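Local coordinates for protein aldo-keto reductase family 1, member B4 (Aldose reductase) (Schistosoma japonicum, PDB 4HBK) that probably reduces aldehydes, including the open-chain form of sugars, to alcohols with NADPH as an aldose reductase of the aldo-keto reductase family, at residues N202-E205 with H206-I209; L257-P260 with C261-E264. All blocks are in the same frame, centred on the assembly; numbering follows the deposited sequence.

How the contacts relate
Both contacts are local, each joining two adjoining segments of continuous chain, and they follow one another in series, neither enclosing nor crossing the other. Going from the N terminus, contact 1 comes first: at 202-209 helix 197-206 ends and the chain turns into the loop that leads to strand 213-217. The chain then runs through neighbouring barrel strands 213-217 and 237-241, with helix 225-233 between them, and from the loop beyond, contact 2, at 257-264, starts helix 260-269. One contact thus closes a helix and the other opens one, on opposite sides of the chain's centre, with their centres about 41 Å apart and nearest atoms about 31 Å apart.

Contact 1 (N202-E205 with H206-I209); sequences NILE and HCRI
His206 folds its imidazole back along the last turn of helix 197-206 and hydrogen-bonds through ND1 to Asn202 O, 3.0 Å away. The N-H points almost straight at the oxygen (165°), which lies in the ring plane at the imidazole edge. With CG beside its own backbone N (chi1 -75°), the ring is carried back to this carbonyl, four residues earlier. The Asn202 amide lies obliquely to the ring, the planes 61° apart, with OD1 3.0 Å from His206 CE1; its ND2 hydrogen-bonds to Glu172 OE1. In the backbone, His206 N bonds to Ile203 O at 3.2 Å, and only weakly to Asn202 O. This is the C-terminal end of a helix in the alpha/beta barrel, where Cys207 leaves helical geometry and the chain heads for strand 213-217. The Cys207 SG, set between its own N and carbonyl carbon, a rotation that turns it back to the helix, lies 3.5 Å from Ile203 O, 3.6 Å from Leu204 O and 4.5 Å from Leu204 CD2. A water donates to Leu204 O (2.9 Å) and Cys207 O, bridging the two carbonyls where the helix ends. Trp175 and Glu179 of helix 171-183 also touch Cys207.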
ATOM      1  N   ASN A 202      11.310 -16.458   1.887  1.00 13.73           N
ATOM      2  CA  ASN A 202      12.592 -16.234   2.539  1.00 12.07           C
ATOM      3  C   ASN A 202      12.481 -15.375   3.794  1.00 14.29           C
ATOM      4  O   ASN A 202      13.126 -15.662   4.801  1.00 11.50           O
ATOM      5  CB  ASN A 202      13.588 -15.592   1.577  1.00 15.29           C
ATOM      6  CG  ASN A 202      14.906 -15.263   2.249  1.00 17.48           C
ATOM      7  OD1 ASN A 202      15.663 -16.161   2.613  1.00 16.96           O
ATOM      8  ND2 ASN A 202      15.190 -13.974   2.418  1.00 15.55           N
ATOM      9  N   ILE A 203      11.688 -14.309   3.729  1.00 13.23           N
ATOM     10  CA  ILE A 203      11.462 -13.470   4.905  1.00 11.70           C
ATOM     11  C   ILE A 203      10.850 -14.309   6.034  1.00 13.15           C
ATOM     12  O   ILE A 203      11.281 -14.228   7.188  1.00 11.09           O
ATOM     13  CB  ILE A 203      10.520 -12.277   4.592  1.00 13.29           C
ATOM     14  CG1 ILE A 203      11.256 -11.178   3.819  1.00 10.29           C
ATOM     15  CG2 ILE A 203       9.931 -11.712   5.878  1.00 11.64           C
ATOM     16  CD1 ILE A 203      12.204 -10.388   4.669  1.00 14.67           C
ATOM     17  N   LEU A 204       9.850 -15.117   5.694  1.00 10.79           N
ATOM     18  CA  LEU A 204       9.144 -15.920   6.696  1.00 16.83           C
ATOM     19  C   LEU A 204      10.026 -17.014   7.285  1.00 14.43           C
ATOM     20  O   LEU A 204       9.841 -17.427   8.431  1.00 17.12           O
ATOM     21  CB  LEU A 204       7.886 -16.562   6.101  1.00 18.47           C
ATOM     22  CG  LEU A 204       6.665 -15.674   5.882  1.00 17.31           C
ATOM     23  CD1 LEU A 204       5.677 -16.401   4.996  1.00 15.56           C
ATOM     24  CD2 LEU A 204       6.042 -15.333   7.225  1.00 15.67           C
ATOM     25  N   GLU A 205      10.973 -17.486   6.488  1.00 15.66           N
ATOM     26  CA  GLU A 205      11.897 -18.529   6.916  1.00 19.33           C
ATOM     27  C   GLU A 205      12.908 -18.010   7.947  1.00 21.96           C
ATOM     28  O   GLU A 205      13.424 -18.776   8.759  1.00 21.32           O
ATOM     29  CB  GLU A 205      12.623 -19.122   5.700  1.00 19.27           C
ATOM     30  CG  GLU A 205      12.540 -20.646   5.584  1.00 39.16           C
ATOM     31  CD  GLU A 205      13.380 -21.371   6.636  1.00 42.78           C
ATOM     32  OE1 GLU A 205      12.905 -21.530   7.786  1.00 46.09           O
ATOM     33  OE2 GLU A 205      14.518 -21.783   6.311  1.00 51.09           O
ATOM     34  N   HIS A 206      13.188 -16.709   7.919  1.00 18.33           N
ATOM     35  CA  HIS A 206      14.241 -16.149   8.769  1.00 17.74           C
ATOM     36  C   HIS A 206      13.718 -15.292   9.908  1.00 16.41           C
ATOM     37  O   HIS A 206      14.459 -14.967  10.832  1.00 16.29           O
ATOM     38  CB  HIS A 206      15.195 -15.281   7.945  1.00 19.05           C
ATOM     39  CG  HIS A 206      16.137 -16.059   7.082  1.00 25.37           C
ATOM     40  ND1 HIS A 206      15.848 -16.396   5.776  1.00 29.07           N
ATOM     41  CD2 HIS A 206      17.373 -16.554   7.333  1.00 26.46           C
ATOM     42  CE1 HIS A 206      16.861 -17.072   5.262  1.00 28.02           C
ATOM     43  NE2 HIS A 206      17.800 -17.178   6.185  1.00 33.06           N
ATOM     44  N   CYS A 207      12.451 -14.899   9.834  1.00 16.26           N
ATOM     45  CA  CYS A 207      11.957 -13.828  10.695  1.00 15.22           C
ATOM     46  C   CYS A 207      11.660 -14.275  12.125  1.00 13.73           C
ATOM     47  O   CYS A 207      11.348 -15.436  12.388  1.00 12.04           O
ATOM     48  CB  CYS A 207      10.707 -13.184  10.092  1.00 13.17           C
ATOM     49  SG  CYS A 207       9.277 -14.279  10.099  1.00 11.18           S
ATOM     50  N   ARG A 208      11.767 -13.326  13.042  1.00 11.61           N
ATOM     51  CA  ARG A 208      11.315 -13.515  14.405  1.00 14.89           C
ATOM     52  C   ARG A 208       9.893 -12.967  14.490  1.00 19.81           C
ATOM     53  O   ARG A 208       9.060 -13.511  15.206  1.00 16.17           O
ATOM     54  CB  ARG A 208      12.252 -12.780  15.373  1.00 15.98           C
ATOM     55  CG  ARG A 208      11.671 -12.538  16.762  1.00 18.41           C
ATOM     56  CD  ARG A 208      12.753 -12.085  17.744  1.00 19.57           C
ATOM     57  NE  ARG A 208      13.424 -10.851  17.322  1.00 19.70           N
ATOM     58  CZ  ARG A 208      13.020  -9.626  17.652  1.00 16.75           C
ATOM     59  NH1 ARG A 208      13.694  -8.563  17.229  1.00 14.75           N
ATOM     60  NH2 ARG A 208      11.941  -9.460  18.406  1.00 15.90           N
ATOM     61  N   ILE A 209       9.629 -11.887  13.746  1.00 15.53           N
ATOM     62  CA  ILE A 209       8.303 -11.268  13.677  1.00 12.16           C
ATOM     63  C   ILE A 209       7.809 -11.335  12.240  1.00 14.17           C
ATOM     64  O   ILE A 209       8.453 -10.821  11.332  1.00 11.48           O
ATOM     65  CB  ILE A 209       8.335  -9.794  14.098  1.00 13.90           C
ATOM     66  CG1 ILE A 209       8.813  -9.650  15.542  1.00 14.35           C
ATOM     67  CG2 ILE A 209       6.953  -9.161  13.943  1.00 15.74           C
ATOM     68  CD1 ILE A 209       8.979  -8.187  15.982  1.00 13.22           C
TER
HETATM   69  O   HOH W   1      10.971 -17.563  11.129  1.00 19.86           O

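Contact 2 (L257-P260 with C261-E264); sequences LTKP and CVLE
Lys259 and Val262 cross at about a right angle where the chain enters helix 260-269: the valine CG2 branch meets the base of the lysine chain, 3.7 Å from Lys259 CB. Lysine CG is anti to the backbone N (chi1 -151°), and the chain then passes Cys261, whose SG rests 3.7 Å from Lys259 CD; Glu316 and Leu317 of helix 311-319 also touch this cysteine. Bends at chi3 and chi4 turn the far end of the lysine away from the helix start, and NZ hydrogen-bonds to Glu320 O. Leu263 points its side chain toward the incoming loop, with CG anti to its own carbonyl carbon: CD1 sits 3.5 Å from Thr258 O, and CD2 is 3.9 Å from Leu257 O. Glu264 runs beside the first turn, its CG 3.3 Å from Pro260 O. That oxygen accepts the N-H of Glu264 in a nearly straight bond (N to Pro260 O 2.8 Å, 171°), while Lys259 O accepts the N-H of Leu263, N to O 3.0 Å. Leu257 and Val262 both reach Leu277 of helix 273-283. Lys259 at the N-cap, Pro260 in the first turn and these two i to i+4 backbone bonds make up a helix N-terminus, here on the outer side of the aldo-keto reductase (alpha/beta)8 barrel.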
ATOM      1  N   LEU A 257     -12.393   1.828 -15.773  1.00 20.10           N
ATOM      2  CA  LEU A 257     -13.666   2.468 -15.471  1.00 15.87           C
ATOM      3  C   LEU A 257     -14.595   2.425 -16.680  1.00 18.64           C
ATOM      4  O   LEU A 257     -15.788   2.721 -16.581  1.00 17.24           O
ATOM      5  CB  LEU A 257     -13.447   3.922 -15.043  1.00 22.04           C
ATOM      6  CG  LEU A 257     -12.612   4.176 -13.786  1.00 24.30           C
ATOM      7  CD1 LEU A 257     -12.214   5.655 -13.672  1.00 25.89           C
ATOM      8  CD2 LEU A 257     -13.383   3.726 -12.561  1.00 17.97           C
ATOM      9  N   THR A 258     -14.038   2.019 -17.812  1.00 17.14           N
ATOM     10  CA  THR A 258     -14.731   2.078 -19.081  1.00 21.06           C
ATOM     11  C   THR A 258     -15.105   0.691 -19.650  1.00 18.92           C
ATOM     12  O   THR A 258     -15.860   0.585 -20.614  1.00 20.58           O
ATOM     13  CB  THR A 258     -13.885   2.928 -20.069  1.00 21.15           C
ATOM     14  OG1 THR A 258     -14.537   4.184 -20.292  1.00 27.09           O
ATOM     15  CG2 THR A 258     -13.649   2.215 -21.374  1.00 22.95           C
ATOM     16  N   LYS A 259     -14.590  -0.364 -19.031  1.00 16.06           N
ATOM     17  CA  LYS A 259     -14.818  -1.732 -19.483  1.00 16.99           C
ATOM     18  C   LYS A 259     -16.319  -2.055 -19.491  1.00 17.20           C
ATOM     19  O   LYS A 259     -17.023  -1.745 -18.535  1.00 17.29           O
ATOM     20  CB  LYS A 259     -14.077  -2.697 -18.549  1.00 16.61           C
ATOM     21  CG  LYS A 259     -13.616  -4.012 -19.184  1.00 22.56           C
ATOM     22  CD  LYS A 259     -13.037  -4.980 -18.131  1.00 30.97           C
ATOM     23  CE  LYS A 259     -11.592  -5.382 -18.418  1.00 28.36           C
ATOM     24  NZ  LYS A 259     -11.391  -5.861 -19.826  1.00 35.26           N
ATOM     25  N   PRO A 260     -16.820  -2.688 -20.564  1.00 14.44           N
ATOM     26  CA  PRO A 260     -18.269  -2.942 -20.633  1.00 18.64           C
ATOM     27  C   PRO A 260     -18.850  -3.746 -19.448  1.00 18.88           C
ATOM     28  O   PRO A 260     -19.885  -3.353 -18.907  1.00 15.26           O
ATOM     29  CB  PRO A 260     -18.428  -3.706 -21.952  1.00 18.89           C
ATOM     30  CG  PRO A 260     -17.273  -3.243 -22.788  1.00 18.36           C
ATOM     31  CD  PRO A 260     -16.134  -3.046 -21.819  1.00 19.36           C
ATOM     32  N   CYS A 261     -18.198  -4.838 -19.044  1.00 19.24           N
ATOM     33  CA  CYS A 261     -18.738  -5.667 -17.967  1.00 18.82           C
ATOM     34  C   CYS A 261     -18.765  -4.878 -16.668  1.00 16.88           C
ATOM     35  O   CYS A 261     -19.707  -4.992 -15.877  1.00 18.23           O
ATOM     36  CB  CYS A 261     -17.955  -6.978 -17.812  1.00 20.90           C
ATOM     37  SG  CYS A 261     -16.230  -6.762 -17.380  1.00 23.23           S
ATOM     38  N   VAL A 262     -17.743  -4.052 -16.465  1.00 12.76           N
ATOM     39  CA  VAL A 262     -17.714  -3.154 -15.317  1.00 14.98           C
ATOM     40  C   VAL A 262     -18.923  -2.214 -15.318  1.00 17.46           C
ATOM     41  O   VAL A 262     -19.571  -2.026 -14.293  1.00 20.03           O
ATOM     42  CB  VAL A 262     -16.415  -2.328 -15.275  1.00 17.27           C
ATOM     43  CG1 VAL A 262     -16.496  -1.259 -14.203  1.00 12.57           C
ATOM     44  CG2 VAL A 262     -15.214  -3.249 -15.021  1.00 14.04           C
ATOM     45  N   LEU A 263     -19.236  -1.638 -16.470  1.00 13.16           N
ATOM     46  CA  LEU A 263     -20.354  -0.699 -16.567  1.00 15.83           C
ATOM     47  C   LEU A 263     -21.705  -1.405 -16.385  1.00 14.47           C
ATOM     48  O   LEU A 263     -22.594  -0.920 -15.679  1.00 12.16           O
ATOM     49  CB  LEU A 263     -20.290   0.048 -17.904  1.00 14.58           C
ATOM     50  CG  LEU A 263     -19.240   1.165 -17.955  1.00 19.30           C
ATOM     51  CD1 LEU A 263     -18.974   1.634 -19.379  1.00 19.67           C
ATOM     52  CD2 LEU A 263     -19.683   2.348 -17.106  1.00 21.70           C
ATOM     53  N   GLU A 264     -21.849  -2.568 -17.008  1.00 15.08           N
ATOM     54  CA  GLU A 264     -23.055  -3.358 -16.822  1.00 16.87           C
ATOM     55  C   GLU A 264     -23.297  -3.639 -15.350  1.00 15.59           C
ATOM     56  O   GLU A 264     -24.388  -3.403 -14.844  1.00 21.28           O
ATOM     57  CB  GLU A 264     -22.946  -4.666 -17.584  1.00 19.13           C
ATOM     58  CG  GLU A 264     -23.036  -4.474 -19.075  1.00 28.01           C
ATOM     59  CD  GLU A 264     -22.656  -5.723 -19.845  1.00 42.46           C
ATOM     60  OE1 GLU A 264     -22.609  -5.649 -21.092  1.00 43.70           O
ATOM     61  OE2 GLU A 264     -22.406  -6.770 -19.202  1.00 39.18           O
TER